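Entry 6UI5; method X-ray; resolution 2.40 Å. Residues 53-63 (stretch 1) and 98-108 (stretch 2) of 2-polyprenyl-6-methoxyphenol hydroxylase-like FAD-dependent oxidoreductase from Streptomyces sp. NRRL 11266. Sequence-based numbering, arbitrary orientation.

Stretch 1, residues 53-63: MLDQRGLAAGL
Stretch 2 98-108: SRLEKVLIDRA

Residues 98-108 form one continuous stretch of alpha helix. Its i to i+4 backbone bonds run from Lys102 N to Ser98 O (2.9 Å) through Ala108 N to Leu104 O (2.8 Å). Stretch 1 enters as helix at 53-55, turns, and continues as loop. From Leu59 to Leu63 it runs against the helix in the opposite sense: Leu59 lies across from Val103, with CA atoms 7.2 Å apart, and Leu63 across from Leu100, with CA atoms 7.3 Å apart. Together the stretches bury 477 Å².

Met53 is buried but out of reach of the helix. Leu54 points toward it in an m,t rotamer. Its CD1 lies 3.8 Å from Leu100 CD1, and its CD2 lies 4.3 Å from Leu104 CD2. Leu54 O also accepts two backbone bonds, from Arg57 N at 3.1 Å and Leu59 N at 3.0 Å.

Asp55 starts a type I beta turn that ends at Gly58, closed by Gly58 N to Asp55 O at 3.0 Å. Gln56 does not touch the helix. Arg57 (phi/psi -130/20) has its CB toward the helix, but its side-chain end leads away, and its carbonyl makes the polar link. Arg107 NH1 and NH2 both donate to Arg57 O, at 2.8 and 3.0 Å. The oxygen lies at the guanidinium edge, near its plane, so both nitrogens can reach it. Arg107 reaches the turn with chi1 t, chi2 p and chi3 p.

Gly58 has phi 68°, which favours glycine. Its C is 4.1 Å from Arg107 NH2.

Leu59 (phi/psi -93/-4) is buried, points toward the helix and is m,t. Its CD1 packs 3.5 Å from Leu104 CD2. Its CD2 lies over one face of the Arg107 guanidinium, 3.1 Å from NH2, a very close approach. The branched side chain thus meets both an apolar neighbour and a flat cationic group.

Ala60 points away from the helix, and Ala61 does not touch it. Gly62 has phi/psi 110/-50, where a CB would jam against the preceding carbonyl, so glycine suits the site. Its O is 4.0 Å from Arg99 NH2.

Leu63 (phi/psi -66/-27) starts sideways, but its m,t side chain brings its end nearer. CD1 lies 4.0 Å from Leu100 CD1, and CD2 lies 4.1 Å from Val103 CG1. Leu100 (chi1 t, chi2 p) therefore has its CD1 near both Leu54 and Leu63. Leu63 O lies at the edge of the Arg99 guanidinium, 3.7 Å from NH1.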

ATOM      1  N   MET A  53       8.973 -19.560  18.425  1.00 42.71           N
ATOM      2  CA  MET A  53       9.281 -19.114  19.783  1.00 47.91           C
ATOM      3  C   MET A  53       8.884 -20.138  20.834  1.00 49.45           C
ATOM      4  O   MET A  53       9.535 -20.225  21.881  1.00 44.85           O
ATOM      5  CB  MET A  53       8.574 -17.801  20.092  1.00 50.49           C
ATOM      6  CG  MET A  53       9.153 -16.643  19.350  1.00 52.63           C
ATOM      7  SD  MET A  53       8.396 -15.136  19.910  1.00 59.11           S
ATOM      8  CE  MET A  53       7.055 -14.979  18.710  1.00 44.04           C
ATOM      9  N   LEU A  54       7.803 -20.894  20.600  1.00 48.35           N
ATOM     10  CA  LEU A  54       7.447 -21.947  21.546  1.00 57.05           C
ATOM     11  C   LEU A  54       8.333 -23.169  21.360  1.00 62.19           C
ATOM     12  O   LEU A  54       8.596 -23.890  22.330  1.00 55.33           O
ATOM     13  CB  LEU A  54       5.972 -22.343  21.407  1.00 50.44           C
ATOM     14  CG  LEU A  54       4.837 -21.356  21.687  1.00 49.52           C
ATOM     15  CD1 LEU A  54       3.485 -21.914  21.208  1.00 49.52           C
ATOM     16  CD2 LEU A  54       4.737 -21.100  23.154  1.00 41.29           C
ATOM     17  N   ASP A  55       8.805 -23.407  20.129  1.00 69.00           N
ATOM     18  CA  ASP A  55       9.726 -24.516  19.883  1.00 63.43           C
ATOM     19  C   ASP A  55      11.023 -24.333  20.658  1.00 58.09           C
ATOM     20  O   ASP A  55      11.589 -25.296  21.178  1.00 65.21           O
ATOM     21  CB  ASP A  55      10.016 -24.637  18.394  1.00 64.61           C
ATOM     22  CG  ASP A  55       9.379 -25.844  17.778  1.00 76.11           C
ATOM     23  OD1 ASP A  55       9.028 -26.783  18.533  1.00 86.48           O
ATOM     24  OD2 ASP A  55       9.247 -25.864  16.537  1.00 79.97           O
ATOM     25  N   GLN A  56      11.492 -23.093  20.764  1.00 50.45           N
ATOM     26  CA  GLN A  56      12.684 -22.774  21.535  1.00 42.38           C
ATOM     27  C   GLN A  56      12.597 -23.217  22.988  1.00 52.53           C
ATOM     28  O   GLN A  56      13.624 -23.198  23.683  1.00 52.53           O
ATOM     29  CB  GLN A  56      12.933 -21.259  21.439  1.00 47.09           C
ATOM     30  CG  GLN A  56      13.541 -20.866  20.079  1.00 48.72           C
ATOM     31  CD  GLN A  56      13.649 -19.385  19.889  1.00 51.19           C
ATOM     32  OE1 GLN A  56      13.824 -18.936  18.753  1.00 47.75           O
ATOM     33  NE2 GLN A  56      13.527 -18.593  20.996  1.00 42.53           N
ATOM     34  N   ARG A  57      11.412 -23.621  23.474  1.00 48.76           N
ATOM     35  CA  ARG A  57      11.295 -24.033  24.866  1.00 54.35           C
ATOM     36  C   ARG A  57      10.589 -25.381  24.985  1.00 59.41           C
ATOM     37  O   ARG A  57      10.078 -25.733  26.072  1.00 50.66           O
ATOM     38  CB  ARG A  57      10.590 -22.933  25.667  1.00 52.29           C
ATOM     39  CG  ARG A  57      11.199 -21.554  25.360  1.00 46.84           C
ATOM     40  CD  ARG A  57      12.279 -21.165  26.347  1.00 50.00           C
ATOM     41  NE  ARG A  57      12.812 -19.814  26.120  1.00 53.04           N
ATOM     42  CZ  ARG A  57      13.933 -19.572  25.456  1.00 56.01           C
ATOM     43  NH1 ARG A  57      14.652 -20.597  24.978  1.00 49.84           N
ATOM     44  NH2 ARG A  57      14.333 -18.306  25.320  1.00 34.61           N
ATOM     45  N   GLY A  58      10.566 -26.147  23.891  1.00 53.77           N
ATOM     46  CA  GLY A  58       9.950 -27.461  23.922  1.00 60.10           C
ATOM     47  C   GLY A  58       8.446 -27.466  24.098  1.00 64.30           C
ATOM     48  O   GLY A  58       7.875 -28.524  24.376  1.00 61.74           O
ATOM     49  N   LEU A  59       7.787 -26.323  23.943  1.00 59.48           N
ATOM     50  CA  LEU A  59       6.357 -26.213  24.172  1.00 58.29           C
ATOM     51  C   LEU A  59       5.518 -26.403  22.917  1.00 67.79           C
ATOM     52  O   LEU A  59       4.293 -26.424  23.020  1.00 87.67           O
ATOM     53  CB  LEU A  59       6.032 -24.853  24.789  1.00 59.92           C
ATOM     54  CG  LEU A  59       6.826 -24.540  26.054  1.00 63.97           C
ATOM     55  CD1 LEU A  59       6.847 -23.049  26.318  1.00 54.88           C
ATOM     56  CD2 LEU A  59       6.218 -25.277  27.237  1.00 69.28           C
ATOM     57  N   ALA A  60       6.123 -26.556  21.746  1.00 65.97           N
ATOM     58  CA  ALA A  60       5.337 -26.600  20.512  1.00 64.07           C
ATOM     59  C   ALA A  60       4.906 -28.025  20.170  1.00 65.61           C
ATOM     60  O   ALA A  60       3.713 -28.289  20.003  1.00 74.88           O
ATOM     61  CB  ALA A  60       6.125 -25.976  19.339  1.00 47.65           C
ATOM     62  N   ALA A  61       5.866 -28.939  20.015  1.00 64.49           N
ATOM     63  CA  ALA A  61       5.513 -30.331  19.823  1.00 57.67           C
ATOM     64  C   ALA A  61       4.553 -30.742  20.931  1.00 68.32           C
ATOM     65  O   ALA A  61       4.762 -30.428  22.115  1.00 72.15           O
ATOM     66  CB  ALA A  61       6.752 -31.229  19.831  1.00 50.72           C
ATOM     67  N   GLY A  62       3.482 -31.402  20.529  1.00 55.61           N
ATOM     68  CA  GLY A  62       2.495 -31.842  21.495  1.00 66.33           C
ATOM     69  C   GLY A  62       1.251 -31.017  21.299  1.00 65.62           C
ATOM     70  O   GLY A  62       0.149 -31.546  21.154  1.00 75.21           O
ATOM     71  N   LEU A  63       1.442 -29.701  21.251  1.00 60.10           N
ATOM     72  CA  LEU A  63       0.404 -28.833  20.724  1.00 50.05           C
ATOM     73  C   LEU A  63       0.171 -29.073  19.235  1.00 62.81           C
ATOM     74  O   LEU A  63      -0.933 -28.823  18.737  1.00 54.24           O
ATOM     75  CB  LEU A  63       0.778 -27.381  20.964  1.00 46.69           C
ATOM     76  CG  LEU A  63       0.752 -26.787  22.372  1.00 56.72           C
ATOM     77  CD1 LEU A  63       1.250 -25.364  22.245  1.00 52.72           C
ATOM     78  CD2 LEU A  63      -0.653 -26.781  22.964  1.00 54.66           C
ATOM     79  N   SER A  98      -6.807 -22.062  24.972  1.00 50.31           N
ATOM     80  CA  SER A  98      -6.790 -22.634  26.308  1.00 56.99           C
ATOM     81  C   SER A  98      -5.817 -23.800  26.394  1.00 47.80           C
ATOM     82  O   SER A  98      -5.244 -24.048  27.466  1.00 51.97           O
ATOM     83  CB  SER A  98      -8.196 -23.072  26.733  1.00 69.48           C
ATOM     84  OG  SER A  98      -8.649 -24.166  25.955  1.00 73.29           O
ATOM     85  N   ARG A  99      -5.635 -24.543  25.293  1.00 55.33           N
ATOM     86  CA  ARG A  99      -4.641 -25.621  25.290  1.00 58.36           C
ATOM     87  C   ARG A  99      -3.229 -25.061  25.426  1.00 55.01           C
ATOM     88  O   ARG A  99      -2.394 -25.628  26.149  1.00 55.37           O
ATOM     89  CB  ARG A  99      -4.766 -26.473  24.025  1.00 69.05           C
ATOM     90  CG  ARG A  99      -5.954 -27.443  24.037  1.00 86.44           C
ATOM     91  CD  ARG A  99      -6.098 -28.238  22.731  1.00 99.34           C
ATOM     92  NE  ARG A  99      -5.346 -29.494  22.738  1.00109.33           N
ATOM     93  CZ  ARG A  99      -4.320 -29.777  21.932  1.00102.78           C
ATOM     94  NH1 ARG A  99      -3.900 -28.896  21.026  1.00 88.08           N
ATOM     95  NH2 ARG A  99      -3.716 -30.954  22.024  1.00103.61           N
ATOM     96  N   LEU A 100      -2.955 -23.933  24.765  1.00 50.79           N
ATOM     97  CA  LEU A 100      -1.666 -23.268  24.922  1.00 53.05           C
ATOM     98  C   LEU A 100      -1.457 -22.777  26.345  1.00 65.01           C
ATOM     99  O   LEU A 100      -0.379 -22.967  26.928  1.00 73.62           O
ATOM    100  CB  LEU A 100      -1.565 -22.103  23.959  1.00 51.64           C
ATOM    101  CG  LEU A 100      -0.443 -21.143  24.318  1.00 44.74           C
ATOM    102  CD1 LEU A 100       0.875 -21.773  23.938  1.00 59.31           C
ATOM    103  CD2 LEU A 100      -0.657 -19.847  23.584  1.00 39.01           C
ATOM    104  N   GLU A 101      -2.469 -22.109  26.912  1.00 56.70           N
ATOM    105  CA  GLU A 101      -2.319 -21.559  28.251  1.00 66.70           C
ATOM    106  C   GLU A 101      -2.119 -22.671  29.260  1.00 67.79           C
ATOM    107  O   GLU A 101      -1.360 -22.510  30.223  1.00 67.25           O
ATOM    108  CB  GLU A 101      -3.531 -20.692  28.624  1.00 68.43           C
ATOM    109  CG  GLU A 101      -3.851 -19.633  27.573  1.00 75.19           C
ATOM    110  CD  GLU A 101      -4.736 -18.475  28.080  1.00 88.75           C
ATOM    111  OE1 GLU A 101      -4.734 -17.428  27.397  1.00 73.18           O
ATOM    112  OE2 GLU A 101      -5.429 -18.606  29.130  1.00 95.42           O
ATOM    113  N   LYS A 102      -2.764 -23.812  29.035  1.00 69.33           N
ATOM    114  CA  LYS A 102      -2.589 -24.936  29.942  1.00 66.30           C
ATOM    115  C   LYS A 102      -1.135 -25.399  29.956  1.00 64.42           C
ATOM    116  O   LYS A 102      -0.548 -25.587  31.028  1.00 58.35           O
ATOM    117  CB  LYS A 102      -3.547 -26.057  29.554  1.00 64.56           C
ATOM    118  CG  LYS A 102      -3.387 -27.338  30.337  1.00 61.43           C
ATOM    119  CD  LYS A 102      -4.001 -27.235  31.687  1.00 61.34           C
ATOM    120  CE  LYS A 102      -3.795 -28.521  32.462  1.00 75.87           C
ATOM    121  NZ  LYS A 102      -2.370 -28.788  32.755  1.00 84.40           N
ATOM    122  N   VAL A 103      -0.503 -25.535  28.779  1.00 62.07           N
ATOM    123  CA  VAL A 103       0.876 -26.024  28.843  1.00 66.73           C
ATOM    124  C   VAL A 103       1.788 -24.971  29.466  1.00 61.37           C
ATOM    125  O   VAL A 103       2.783 -25.319  30.120  1.00 62.13           O
ATOM    126  CB  VAL A 103       1.422 -26.504  27.477  1.00 60.77           C
ATOM    127  CG1 VAL A 103       0.495 -27.535  26.841  1.00 54.12           C
ATOM    128  CG2 VAL A 103       1.672 -25.362  26.552  1.00 61.12           C
ATOM    129  N   LEU A 104       1.464 -23.680  29.327  1.00 56.33           N
ATOM    130  CA  LEU A 104       2.339 -22.700  29.964  1.00 58.93           C
ATOM    131  C   LEU A 104       2.088 -22.579  31.471  1.00 64.52           C
ATOM    132  O   LEU A 104       3.040 -22.345  32.234  1.00 55.73           O
ATOM    133  CB  LEU A 104       2.218 -21.343  29.283  1.00 49.90           C
ATOM    134  CG  LEU A 104       2.397 -21.350  27.766  1.00 60.44           C
ATOM    135  CD1 LEU A 104       1.662 -20.159  27.130  1.00 55.52           C
ATOM    136  CD2 LEU A 104       3.912 -21.356  27.328  1.00 45.71           C
ATOM    137  N   ILE A 105       0.838 -22.743  31.926  1.00 57.91           N
ATOM    138  CA  ILE A 105       0.615 -22.858  33.366  1.00 57.38           C
ATOM    139  C   ILE A 105       1.367 -24.063  33.912  1.00 56.45           C
ATOM    140  O   ILE A 105       1.986 -23.998  34.981  1.00 70.63           O
ATOM    141  CB  ILE A 105      -0.891 -22.939  33.686  1.00 61.30           C
ATOM    142  CG1 ILE A 105      -1.614 -21.646  33.297  1.00 56.00           C
ATOM    143  CG2 ILE A 105      -1.086 -23.279  35.164  1.00 58.27           C
ATOM    144  CD1 ILE A 105      -3.153 -21.776  33.328  1.00 64.27           C
ATOM    145  N   ASP A 106       1.332 -25.182  33.186  1.00 48.87           N
ATOM    146  CA  ASP A 106       2.082 -26.356  33.621  1.00 64.69           C
ATOM    147  C   ASP A 106       3.567 -26.052  33.717  1.00 61.03           C
ATOM    148  O   ASP A 106       4.192 -26.284  34.759  1.00 64.01           O
ATOM    149  CB  ASP A 106       1.851 -27.518  32.668  1.00 79.19           C
ATOM    150  CG  ASP A 106       0.552 -28.230  32.928  1.00 94.73           C
ATOM    151  OD1 ASP A 106      -0.121 -27.938  33.948  1.00 94.14           O
ATOM    152  OD2 ASP A 106       0.202 -29.092  32.097  1.00104.26           O
ATOM    153  N   ARG A 107       4.151 -25.527  32.631  1.00 62.99           N
ATOM    154  CA  ARG A 107       5.586 -25.246  32.638  1.00 57.72           C
ATOM    155  C   ARG A 107       5.939 -24.245  33.725  1.00 59.67           C
ATOM    156  O   ARG A 107       6.992 -24.368  34.368  1.00 63.36           O
ATOM    157  CB  ARG A 107       6.046 -24.729  31.277  1.00 51.03           C
ATOM    158  CG  ARG A 107       7.473 -24.223  31.285  1.00 44.12           C
ATOM    159  CD  ARG A 107       8.440 -25.379  31.373  1.00 49.79           C
ATOM    160  NE  ARG A 107       8.225 -26.298  30.266  1.00 51.14           N
ATOM    161  CZ  ARG A 107       8.882 -26.250  29.107  1.00 62.50           C
ATOM    162  NH1 ARG A 107       9.847 -25.321  28.878  1.00 52.49           N
ATOM    163  NH2 ARG A 107       8.558 -27.144  28.173  1.00 56.37           N
ATOM    164  N   ALA A 108       5.050 -23.282  33.983  1.00 54.68           N
ATOM    165  CA  ALA A 108       5.325 -22.293  35.017  1.00 57.86           C
ATOM    166  C   ALA A 108       5.410 -22.944  36.397  1.00 70.06           C
ATOM    167  O   ALA A 108       6.331 -22.653  37.178  1.00 67.01           O
ATOM    168  CB  ALA A 108       4.257 -21.201  34.986  1.00 55.48           C
TER